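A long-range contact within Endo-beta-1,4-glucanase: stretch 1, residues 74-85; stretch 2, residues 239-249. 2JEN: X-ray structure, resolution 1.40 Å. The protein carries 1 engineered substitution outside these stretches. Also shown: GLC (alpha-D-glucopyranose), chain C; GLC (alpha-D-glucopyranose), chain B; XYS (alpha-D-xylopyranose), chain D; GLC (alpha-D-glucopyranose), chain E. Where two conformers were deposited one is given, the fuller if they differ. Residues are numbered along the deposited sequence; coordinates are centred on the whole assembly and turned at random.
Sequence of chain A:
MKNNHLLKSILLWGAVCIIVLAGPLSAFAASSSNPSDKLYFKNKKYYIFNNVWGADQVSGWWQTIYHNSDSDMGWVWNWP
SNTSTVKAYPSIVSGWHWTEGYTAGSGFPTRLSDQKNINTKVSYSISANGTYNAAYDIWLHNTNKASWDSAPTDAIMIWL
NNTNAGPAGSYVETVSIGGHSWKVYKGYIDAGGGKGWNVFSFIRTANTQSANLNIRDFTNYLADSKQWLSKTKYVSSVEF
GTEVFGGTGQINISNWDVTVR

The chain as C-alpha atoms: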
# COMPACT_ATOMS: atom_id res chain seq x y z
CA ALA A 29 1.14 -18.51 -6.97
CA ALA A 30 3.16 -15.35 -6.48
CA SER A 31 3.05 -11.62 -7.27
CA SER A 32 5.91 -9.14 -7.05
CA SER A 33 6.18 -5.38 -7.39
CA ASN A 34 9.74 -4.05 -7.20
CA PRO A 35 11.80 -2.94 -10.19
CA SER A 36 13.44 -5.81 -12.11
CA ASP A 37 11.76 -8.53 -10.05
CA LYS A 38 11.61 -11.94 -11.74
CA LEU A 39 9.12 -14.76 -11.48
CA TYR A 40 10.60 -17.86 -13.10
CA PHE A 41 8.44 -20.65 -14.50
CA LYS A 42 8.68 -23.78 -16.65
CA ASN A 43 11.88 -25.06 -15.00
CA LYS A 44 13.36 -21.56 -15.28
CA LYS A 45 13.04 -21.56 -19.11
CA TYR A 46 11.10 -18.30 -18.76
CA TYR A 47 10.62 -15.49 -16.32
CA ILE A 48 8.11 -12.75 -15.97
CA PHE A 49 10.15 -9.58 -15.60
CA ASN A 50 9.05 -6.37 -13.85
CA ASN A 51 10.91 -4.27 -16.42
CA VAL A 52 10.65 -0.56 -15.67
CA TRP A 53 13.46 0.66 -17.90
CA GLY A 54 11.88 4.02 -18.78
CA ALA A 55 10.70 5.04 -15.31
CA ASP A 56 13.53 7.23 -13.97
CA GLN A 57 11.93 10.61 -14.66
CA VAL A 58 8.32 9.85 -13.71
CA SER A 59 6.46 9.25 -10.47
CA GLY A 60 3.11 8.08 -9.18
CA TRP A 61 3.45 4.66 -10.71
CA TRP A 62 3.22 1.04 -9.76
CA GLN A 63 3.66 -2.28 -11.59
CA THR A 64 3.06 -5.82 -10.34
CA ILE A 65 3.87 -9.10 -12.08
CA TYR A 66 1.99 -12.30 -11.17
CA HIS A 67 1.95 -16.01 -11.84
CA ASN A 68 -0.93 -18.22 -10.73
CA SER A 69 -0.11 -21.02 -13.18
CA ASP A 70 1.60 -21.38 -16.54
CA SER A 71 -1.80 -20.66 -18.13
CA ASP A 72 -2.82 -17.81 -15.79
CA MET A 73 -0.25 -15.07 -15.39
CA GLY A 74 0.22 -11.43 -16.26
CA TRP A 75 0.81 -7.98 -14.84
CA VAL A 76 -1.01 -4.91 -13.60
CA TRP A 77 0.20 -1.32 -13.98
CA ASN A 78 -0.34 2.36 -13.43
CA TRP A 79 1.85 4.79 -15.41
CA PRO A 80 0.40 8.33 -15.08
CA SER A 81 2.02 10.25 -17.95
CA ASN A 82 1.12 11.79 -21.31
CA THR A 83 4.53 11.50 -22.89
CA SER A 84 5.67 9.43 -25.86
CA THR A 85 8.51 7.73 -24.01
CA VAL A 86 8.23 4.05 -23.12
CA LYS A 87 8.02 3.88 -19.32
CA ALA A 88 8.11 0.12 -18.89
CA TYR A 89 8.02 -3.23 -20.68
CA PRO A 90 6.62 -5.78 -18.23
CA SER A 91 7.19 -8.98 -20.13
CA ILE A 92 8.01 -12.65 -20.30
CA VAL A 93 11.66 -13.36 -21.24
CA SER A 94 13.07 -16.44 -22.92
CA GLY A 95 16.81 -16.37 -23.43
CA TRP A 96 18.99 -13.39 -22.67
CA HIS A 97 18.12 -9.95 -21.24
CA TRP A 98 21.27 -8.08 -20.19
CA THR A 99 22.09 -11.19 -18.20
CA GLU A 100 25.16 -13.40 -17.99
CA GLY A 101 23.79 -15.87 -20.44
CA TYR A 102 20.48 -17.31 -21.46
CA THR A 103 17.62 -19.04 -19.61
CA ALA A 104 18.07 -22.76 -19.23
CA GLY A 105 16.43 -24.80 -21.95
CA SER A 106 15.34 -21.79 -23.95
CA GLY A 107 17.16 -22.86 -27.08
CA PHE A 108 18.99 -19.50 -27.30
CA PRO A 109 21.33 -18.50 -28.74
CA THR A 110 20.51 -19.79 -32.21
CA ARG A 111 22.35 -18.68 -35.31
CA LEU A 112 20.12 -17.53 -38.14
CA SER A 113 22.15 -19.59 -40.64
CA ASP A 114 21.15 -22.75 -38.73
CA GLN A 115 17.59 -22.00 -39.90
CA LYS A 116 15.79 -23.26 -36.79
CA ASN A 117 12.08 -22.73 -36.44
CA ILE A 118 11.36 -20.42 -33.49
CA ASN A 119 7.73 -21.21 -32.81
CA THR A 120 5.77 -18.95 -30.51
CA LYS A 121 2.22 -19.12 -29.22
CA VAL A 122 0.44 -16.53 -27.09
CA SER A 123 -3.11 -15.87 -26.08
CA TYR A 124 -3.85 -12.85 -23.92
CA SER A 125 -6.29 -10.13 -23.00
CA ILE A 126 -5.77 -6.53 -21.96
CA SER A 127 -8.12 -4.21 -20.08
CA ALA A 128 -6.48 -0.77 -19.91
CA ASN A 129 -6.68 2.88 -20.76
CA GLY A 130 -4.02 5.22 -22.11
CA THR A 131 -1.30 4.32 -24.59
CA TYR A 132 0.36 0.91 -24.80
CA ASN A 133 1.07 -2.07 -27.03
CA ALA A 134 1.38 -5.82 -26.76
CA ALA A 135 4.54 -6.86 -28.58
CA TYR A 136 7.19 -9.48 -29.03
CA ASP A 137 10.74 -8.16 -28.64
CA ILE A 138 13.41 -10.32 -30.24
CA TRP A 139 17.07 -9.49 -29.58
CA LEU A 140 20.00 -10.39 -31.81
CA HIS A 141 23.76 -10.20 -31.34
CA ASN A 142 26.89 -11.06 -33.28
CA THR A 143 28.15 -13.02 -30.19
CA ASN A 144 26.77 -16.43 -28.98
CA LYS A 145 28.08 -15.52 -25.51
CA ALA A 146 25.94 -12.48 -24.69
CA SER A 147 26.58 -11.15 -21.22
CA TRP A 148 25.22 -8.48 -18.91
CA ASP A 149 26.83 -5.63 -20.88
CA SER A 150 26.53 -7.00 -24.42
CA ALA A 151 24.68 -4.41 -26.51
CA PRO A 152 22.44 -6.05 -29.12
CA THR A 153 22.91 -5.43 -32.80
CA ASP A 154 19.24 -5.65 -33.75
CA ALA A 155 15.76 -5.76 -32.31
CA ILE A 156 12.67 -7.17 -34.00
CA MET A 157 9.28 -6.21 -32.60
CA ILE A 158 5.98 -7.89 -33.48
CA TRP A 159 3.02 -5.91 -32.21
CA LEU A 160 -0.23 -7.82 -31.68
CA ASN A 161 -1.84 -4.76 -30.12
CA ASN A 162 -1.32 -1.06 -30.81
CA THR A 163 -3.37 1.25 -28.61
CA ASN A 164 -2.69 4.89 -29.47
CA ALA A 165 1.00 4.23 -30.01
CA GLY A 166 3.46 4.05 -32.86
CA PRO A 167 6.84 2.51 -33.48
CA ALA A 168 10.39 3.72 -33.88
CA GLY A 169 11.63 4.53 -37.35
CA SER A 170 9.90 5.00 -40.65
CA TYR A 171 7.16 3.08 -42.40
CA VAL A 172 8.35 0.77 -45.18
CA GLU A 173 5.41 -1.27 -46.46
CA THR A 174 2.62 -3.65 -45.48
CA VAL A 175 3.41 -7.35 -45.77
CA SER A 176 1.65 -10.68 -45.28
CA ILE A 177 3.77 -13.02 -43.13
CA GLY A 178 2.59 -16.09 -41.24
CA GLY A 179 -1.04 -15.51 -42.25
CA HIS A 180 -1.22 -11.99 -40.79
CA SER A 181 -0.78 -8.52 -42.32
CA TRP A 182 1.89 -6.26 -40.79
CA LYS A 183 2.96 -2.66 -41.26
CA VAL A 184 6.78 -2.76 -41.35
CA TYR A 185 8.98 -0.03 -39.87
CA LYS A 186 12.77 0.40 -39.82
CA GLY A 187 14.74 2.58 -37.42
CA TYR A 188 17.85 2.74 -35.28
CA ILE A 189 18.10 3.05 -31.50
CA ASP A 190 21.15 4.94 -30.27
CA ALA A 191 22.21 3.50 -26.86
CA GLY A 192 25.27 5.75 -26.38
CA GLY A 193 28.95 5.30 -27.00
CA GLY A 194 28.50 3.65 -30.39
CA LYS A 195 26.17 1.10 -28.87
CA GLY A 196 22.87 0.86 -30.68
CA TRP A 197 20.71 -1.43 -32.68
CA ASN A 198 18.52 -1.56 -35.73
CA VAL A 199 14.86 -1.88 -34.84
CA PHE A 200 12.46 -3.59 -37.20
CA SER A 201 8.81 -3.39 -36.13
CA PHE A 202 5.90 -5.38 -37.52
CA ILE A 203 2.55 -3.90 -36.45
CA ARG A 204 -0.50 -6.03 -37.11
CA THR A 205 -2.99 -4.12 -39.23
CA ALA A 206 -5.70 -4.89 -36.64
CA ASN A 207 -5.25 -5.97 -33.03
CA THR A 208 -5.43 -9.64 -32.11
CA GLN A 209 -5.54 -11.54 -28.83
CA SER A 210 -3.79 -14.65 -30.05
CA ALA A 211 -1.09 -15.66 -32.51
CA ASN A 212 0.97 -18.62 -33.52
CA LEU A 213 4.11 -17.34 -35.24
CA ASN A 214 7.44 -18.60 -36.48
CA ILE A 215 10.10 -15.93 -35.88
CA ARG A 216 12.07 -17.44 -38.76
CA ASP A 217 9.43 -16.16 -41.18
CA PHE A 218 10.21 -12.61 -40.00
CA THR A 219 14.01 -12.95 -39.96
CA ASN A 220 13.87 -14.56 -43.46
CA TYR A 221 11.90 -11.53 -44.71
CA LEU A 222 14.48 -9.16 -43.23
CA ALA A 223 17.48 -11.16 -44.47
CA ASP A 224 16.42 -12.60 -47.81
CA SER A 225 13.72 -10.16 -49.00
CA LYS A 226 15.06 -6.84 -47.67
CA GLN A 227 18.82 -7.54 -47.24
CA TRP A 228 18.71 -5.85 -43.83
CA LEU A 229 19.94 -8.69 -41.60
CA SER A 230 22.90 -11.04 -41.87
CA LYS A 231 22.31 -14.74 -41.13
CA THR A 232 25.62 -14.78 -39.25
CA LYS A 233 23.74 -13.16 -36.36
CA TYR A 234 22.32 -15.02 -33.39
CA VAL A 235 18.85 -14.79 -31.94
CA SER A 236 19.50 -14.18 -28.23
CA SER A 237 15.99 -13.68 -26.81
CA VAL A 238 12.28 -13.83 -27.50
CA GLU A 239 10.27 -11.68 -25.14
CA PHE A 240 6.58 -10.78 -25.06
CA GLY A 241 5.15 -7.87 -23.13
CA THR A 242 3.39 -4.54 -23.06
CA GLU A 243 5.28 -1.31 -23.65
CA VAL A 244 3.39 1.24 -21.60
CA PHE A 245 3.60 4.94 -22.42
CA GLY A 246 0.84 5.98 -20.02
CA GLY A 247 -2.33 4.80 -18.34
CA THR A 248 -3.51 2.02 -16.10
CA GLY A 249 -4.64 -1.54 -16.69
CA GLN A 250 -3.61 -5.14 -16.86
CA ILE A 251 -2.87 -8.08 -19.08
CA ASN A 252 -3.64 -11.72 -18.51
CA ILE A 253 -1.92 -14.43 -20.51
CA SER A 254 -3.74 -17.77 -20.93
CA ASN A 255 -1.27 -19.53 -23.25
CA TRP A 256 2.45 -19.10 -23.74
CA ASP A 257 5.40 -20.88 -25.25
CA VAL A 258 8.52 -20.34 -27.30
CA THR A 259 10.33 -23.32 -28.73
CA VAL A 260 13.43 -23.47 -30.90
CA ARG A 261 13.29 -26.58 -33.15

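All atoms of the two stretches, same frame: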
# COMPACT_ATOMS: atom_id res chain seq x y z
N GLY A 74 0.36 -12.74 -15.63
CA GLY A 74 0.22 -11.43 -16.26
C GLY A 74 0.82 -10.35 -15.40
O GLY A 74 1.76 -10.59 -14.63
N TRP A 75 0.32 -9.14 -15.57
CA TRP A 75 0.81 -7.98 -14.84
C TRP A 75 -0.22 -6.87 -14.86
O TRP A 75 -1.10 -6.87 -15.69
CB TRP A 75 2.19 -7.51 -15.33
CG TRP A 75 2.31 -7.38 -16.82
CD1 TRP A 75 2.04 -6.28 -17.58
CD2 TRP A 75 2.83 -8.37 -17.73
NE1 TRP A 75 2.28 -6.55 -18.90
CE2 TRP A 75 2.80 -7.81 -19.03
CE3 TRP A 75 3.31 -9.67 -17.58
CZ2 TRP A 75 3.19 -8.51 -20.16
CZ3 TRP A 75 3.68 -10.37 -18.71
CH2 TRP A 75 3.62 -9.78 -19.98
N VAL A 76 -0.10 -5.97 -13.89
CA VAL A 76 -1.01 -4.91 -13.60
C VAL A 76 -0.15 -3.65 -13.48
O VAL A 76 0.94 -3.71 -12.90
CB VAL A 76 -1.71 -5.27 -12.28
CG1 VAL A 76 -2.87 -4.32 -12.03
CG2 VAL A 76 -2.16 -6.79 -12.30
N TRP A 77 -0.63 -2.51 -13.96
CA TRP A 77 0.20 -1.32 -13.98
C TRP A 77 -0.60 -0.03 -13.83
O TRP A 77 -1.82 0.04 -14.10
CB TRP A 77 0.98 -1.22 -15.30
CG TRP A 77 0.17 -0.99 -16.56
CD1 TRP A 77 -0.25 0.20 -17.06
CD2 TRP A 77 -0.29 -1.99 -17.48
NE1 TRP A 77 -0.94 -0.00 -18.24
CE2 TRP A 77 -0.97 -1.33 -18.52
CE3 TRP A 77 -0.19 -3.37 -17.53
CZ2 TRP A 77 -1.50 -2.01 -19.61
CZ3 TRP A 77 -0.75 -4.06 -18.62
CH2 TRP A 77 -1.36 -3.36 -19.64
N ASN A 78 0.13 1.00 -13.43
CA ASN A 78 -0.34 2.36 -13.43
C ASN A 78 0.81 3.30 -13.70
O ASN A 78 1.75 3.36 -12.91
CB ASN A 78 -0.92 2.71 -12.05
CG ASN A 78 -1.35 4.13 -11.93
OD1 ASN A 78 -1.95 4.68 -12.83
ND2 ASN A 78 -1.00 4.75 -10.83
N TRP A 79 0.76 3.97 -14.87
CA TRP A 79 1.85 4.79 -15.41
C TRP A 79 1.25 6.18 -15.75
O TRP A 79 0.93 6.48 -16.91
CB TRP A 79 2.51 4.16 -16.63
CG TRP A 79 3.36 3.02 -16.23
CD1 TRP A 79 3.07 1.71 -16.35
CD2 TRP A 79 4.63 3.10 -15.59
NE1 TRP A 79 4.09 0.94 -15.82
CE2 TRP A 79 5.04 1.78 -15.31
CE3 TRP A 79 5.45 4.14 -15.20
CZ2 TRP A 79 6.25 1.51 -14.71
CZ3 TRP A 79 6.66 3.87 -14.61
CH2 TRP A 79 7.04 2.55 -14.35
N PRO A 80 1.02 7.04 -14.75
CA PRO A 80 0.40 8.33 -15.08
C PRO A 80 1.32 9.31 -15.79
O PRO A 80 2.12 10.00 -15.18
CB PRO A 80 -0.07 8.86 -13.71
CG PRO A 80 0.02 7.73 -12.78
CD PRO A 80 1.14 6.89 -13.29
N SER A 81 1.19 9.37 -17.11
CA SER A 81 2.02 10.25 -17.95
C SER A 81 1.40 10.36 -19.35
O SER A 81 0.83 9.40 -19.86
CB SER A 81 3.40 9.63 -18.13
OG SER A 81 4.25 10.46 -18.97
N ASN A 82 1.57 11.53 -19.95
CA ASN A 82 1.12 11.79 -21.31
C ASN A 82 2.21 11.67 -22.36
O ASN A 82 1.91 11.84 -23.56
CB ASN A 82 0.44 13.16 -21.42
CG ASN A 82 1.38 14.30 -21.13
OD1 ASN A 82 2.53 14.30 -21.61
ND2 ASN A 82 0.92 15.31 -20.38
N THR A 83 3.45 11.37 -21.97
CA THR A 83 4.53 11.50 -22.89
C THR A 83 4.73 10.26 -23.75
O THR A 83 4.24 9.18 -23.45
CB THR A 83 5.84 11.90 -22.24
OG1 THR A 83 6.29 10.78 -21.47
CG2 THR A 83 5.73 13.18 -21.38
N SER A 84 5.46 10.46 -24.85
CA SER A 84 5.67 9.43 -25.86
C SER A 84 6.86 8.51 -25.58
O SER A 84 7.22 7.68 -26.39
CB SER A 84 5.86 10.11 -27.23
OG SER A 84 7.08 10.81 -27.22
N THR A 85 7.44 8.61 -24.39
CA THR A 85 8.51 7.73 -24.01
C THR A 85 7.95 6.43 -23.44
O THR A 85 6.97 6.42 -22.72
CB THR A 85 9.40 8.39 -22.99
OG1 THR A 85 8.66 8.60 -21.83
CG2 THR A 85 9.97 9.74 -23.43
N GLU A 239 11.01 -12.24 -26.26
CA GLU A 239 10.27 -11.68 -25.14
C GLU A 239 8.89 -11.29 -25.61
O GLU A 239 8.71 -10.98 -26.80
CB GLU A 239 10.98 -10.43 -24.58
CG GLU A 239 12.46 -10.61 -24.40
CD GLU A 239 13.19 -9.47 -23.74
OE1 GLU A 239 12.58 -8.44 -23.42
OE2 GLU A 239 14.43 -9.63 -23.57
N PHE A 240 7.91 -11.27 -24.73
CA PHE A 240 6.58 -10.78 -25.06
C PHE A 240 6.10 -9.93 -23.90
O PHE A 240 6.15 -10.36 -22.75
CB PHE A 240 5.58 -11.90 -25.27
CG PHE A 240 4.18 -11.42 -25.56
CD1 PHE A 240 3.25 -11.32 -24.56
CD2 PHE A 240 3.83 -11.02 -26.84
CE1 PHE A 240 1.98 -10.82 -24.83
CE2 PHE A 240 2.59 -10.51 -27.11
CZ PHE A 240 1.65 -10.44 -26.11
N GLY A 241 5.64 -8.72 -24.20
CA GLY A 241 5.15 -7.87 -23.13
C GLY A 241 4.40 -6.69 -23.62
O GLY A 241 3.98 -6.67 -24.80
N THR A 242 4.13 -5.75 -22.72
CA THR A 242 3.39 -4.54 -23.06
C THR A 242 4.28 -3.35 -22.83
O THR A 242 4.60 -3.04 -21.70
CB THR A 242 2.10 -4.41 -22.25
OG1 THR A 242 2.44 -4.41 -20.86
CG2 THR A 242 1.10 -5.54 -22.49
N GLU A 243 4.65 -2.61 -23.88
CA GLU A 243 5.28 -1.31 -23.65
C GLU A 243 4.19 -0.37 -23.23
O GLU A 243 3.15 -0.28 -23.89
CB GLU A 243 5.95 -0.75 -24.90
CG GLU A 243 7.14 -1.56 -25.41
CD GLU A 243 7.86 -0.90 -26.56
OE1 GLU A 243 7.26 -0.72 -27.62
OE2 GLU A 243 9.04 -0.55 -26.39
N VAL A 244 4.38 0.31 -22.10
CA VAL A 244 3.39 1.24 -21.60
C VAL A 244 3.98 2.64 -21.64
O VAL A 244 5.09 2.89 -21.13
CB VAL A 244 2.94 0.93 -20.17
CG1 VAL A 244 1.87 1.97 -19.75
CG2 VAL A 244 2.42 -0.52 -20.07
N PHE A 245 3.26 3.55 -22.31
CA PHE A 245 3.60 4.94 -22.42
C PHE A 245 2.87 5.74 -21.34
O PHE A 245 3.42 6.64 -20.71
CB PHE A 245 3.25 5.45 -23.81
CG PHE A 245 3.95 4.73 -24.91
CD1 PHE A 245 3.46 3.51 -25.39
CD2 PHE A 245 5.11 5.24 -25.46
CE1 PHE A 245 4.12 2.83 -26.42
CE2 PHE A 245 5.75 4.56 -26.53
CZ PHE A 245 5.24 3.36 -26.99
N GLY A 246 1.61 5.39 -21.11
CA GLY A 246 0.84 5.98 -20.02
C GLY A 246 -0.46 5.26 -19.82
O GLY A 246 -0.94 4.58 -20.74
N GLY A 247 -1.05 5.41 -18.65
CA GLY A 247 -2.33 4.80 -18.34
C GLY A 247 -2.24 3.66 -17.35
O GLY A 247 -1.15 3.33 -16.84
N THR A 248 -3.39 3.06 -17.09
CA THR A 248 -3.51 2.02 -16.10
C THR A 248 -4.28 0.85 -16.68
O THR A 248 -5.19 1.02 -17.48
CB THR A 248 -4.34 2.52 -14.89
OG1 THR A 248 -3.95 3.84 -14.50
CG2 THR A 248 -4.21 1.60 -13.72
N GLY A 249 -3.93 -0.35 -16.24
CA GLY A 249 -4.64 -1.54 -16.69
C GLY A 249 -3.90 -2.81 -16.36
O GLY A 249 -3.10 -2.85 -15.43
C1 GLC C . 8.98 4.14 -29.63
C2 GLC C . 8.47 2.75 -29.95
C3 GLC C . 8.98 1.72 -28.97
C4 GLC C . 10.49 1.84 -28.75
C5 GLC C . 10.86 3.31 -28.51
C6 GLC C . 12.37 3.48 -28.41
O2 GLC C . 7.06 2.76 -29.88
O3 GLC C . 8.69 0.45 -29.47
O4 GLC C . 10.89 0.99 -27.67
O5 GLC C . 10.41 4.09 -29.59
O6 GLC C . 12.66 4.77 -27.87
C1 GLC B . 12.29 -1.63 -28.52
C2 GLC B . 13.57 -0.91 -28.09
C3 GLC B . 14.24 -1.73 -27.02
C4 GLC B . 13.30 -1.81 -25.82
C5 GLC B . 12.03 -2.49 -26.34
C6 GLC B . 11.01 -2.85 -25.26
O1 GLC B . 11.62 -0.98 -29.56
O2 GLC B . 14.54 -0.76 -29.10
O3 GLC B . 15.50 -1.10 -26.81
O4 GLC B . 13.86 -2.62 -24.81
O5 GLC B . 11.46 -1.68 -27.36
O6 GLC B . 10.65 -1.72 -24.49
C1 XYS D . 4.26 7.07 -30.32
C2 XYS D . 3.26 8.13 -30.69
C3 XYS D . 2.80 8.87 -29.45
C4 XYS D . 2.28 7.86 -28.44
C5 XYS D . 3.37 6.83 -28.20
O2 XYS D . 3.83 9.05 -31.64
O3 XYS D . 1.81 9.83 -29.77
O4 XYS D . 2.04 8.53 -27.22
O5 XYS D . 3.73 6.16 -29.41
C1 GLC E . 8.64 9.04 -31.69
C2 GLC E . 9.99 8.37 -31.65
C3 GLC E . 9.86 6.85 -31.62
C4 GLC E . 8.87 6.40 -30.54
C5 GLC E . 7.56 7.16 -30.73
C6 GLC E . 6.55 6.83 -29.63
O1 GLC E . 8.81 10.43 -31.46
O2 GLC E . 10.71 8.70 -32.82
O3 GLC E . 11.12 6.24 -31.39
O4 GLC E . 8.57 5.02 -30.69
O5 GLC E . 7.83 8.55 -30.64
O6 GLC E . 5.43 7.69 -29.81
O HOH W 1 -1.81 1.91 -20.22

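The indole of Trp 77 is enclosed by the other stretch on both faces. Val 244 CG2 lies 3.8 Å from the centroid of its five-membered ring and 10° off the normal, a CH-pi contact, while Gly 249 O lies over the opposite face. With chi1 at 67° (p), the ring folds back over the second stretch, and its NE1 donates to a water (2.9 Å) that in turn donates to Gly 246 O (2.9 Å).

Beneath this packing, the strand through Trp 77 and the one through Thr 248 run antiparallel, at 165° between their N-to-C directions. Two hydrogen-bonded pairs fix the register: Trp 77 N to Gly 249 O (2.9 Å) with Gly 249 N to Trp 77 O (3.0 Å), and Trp 79 N to Gly 247 O with Gly 247 N to Trp 79 O (both 2.8 Å). Between them, Thr 248 OG1 donates to Asn 78 OD1 at 2.7 Å, on the face away from the tryptophans.

Glycine suits the corner and the residue after it: an ideal CB on Gly 246 would sit 2.0 Å from Ser 81 O, and Gly 247, at phi/psi 109/-177, would jam one against the preceding carbonyl.

Toward the start of the first stretch Trp 75 NE1 donates to Thr 242 OG1 (2.9 Å, 157°), satisfying a buried indole nitrogen; past Trp 77, Val 244 CG1 meets Trp 79 CD1 at 3.6 Å. In all, 785 Å² is buried.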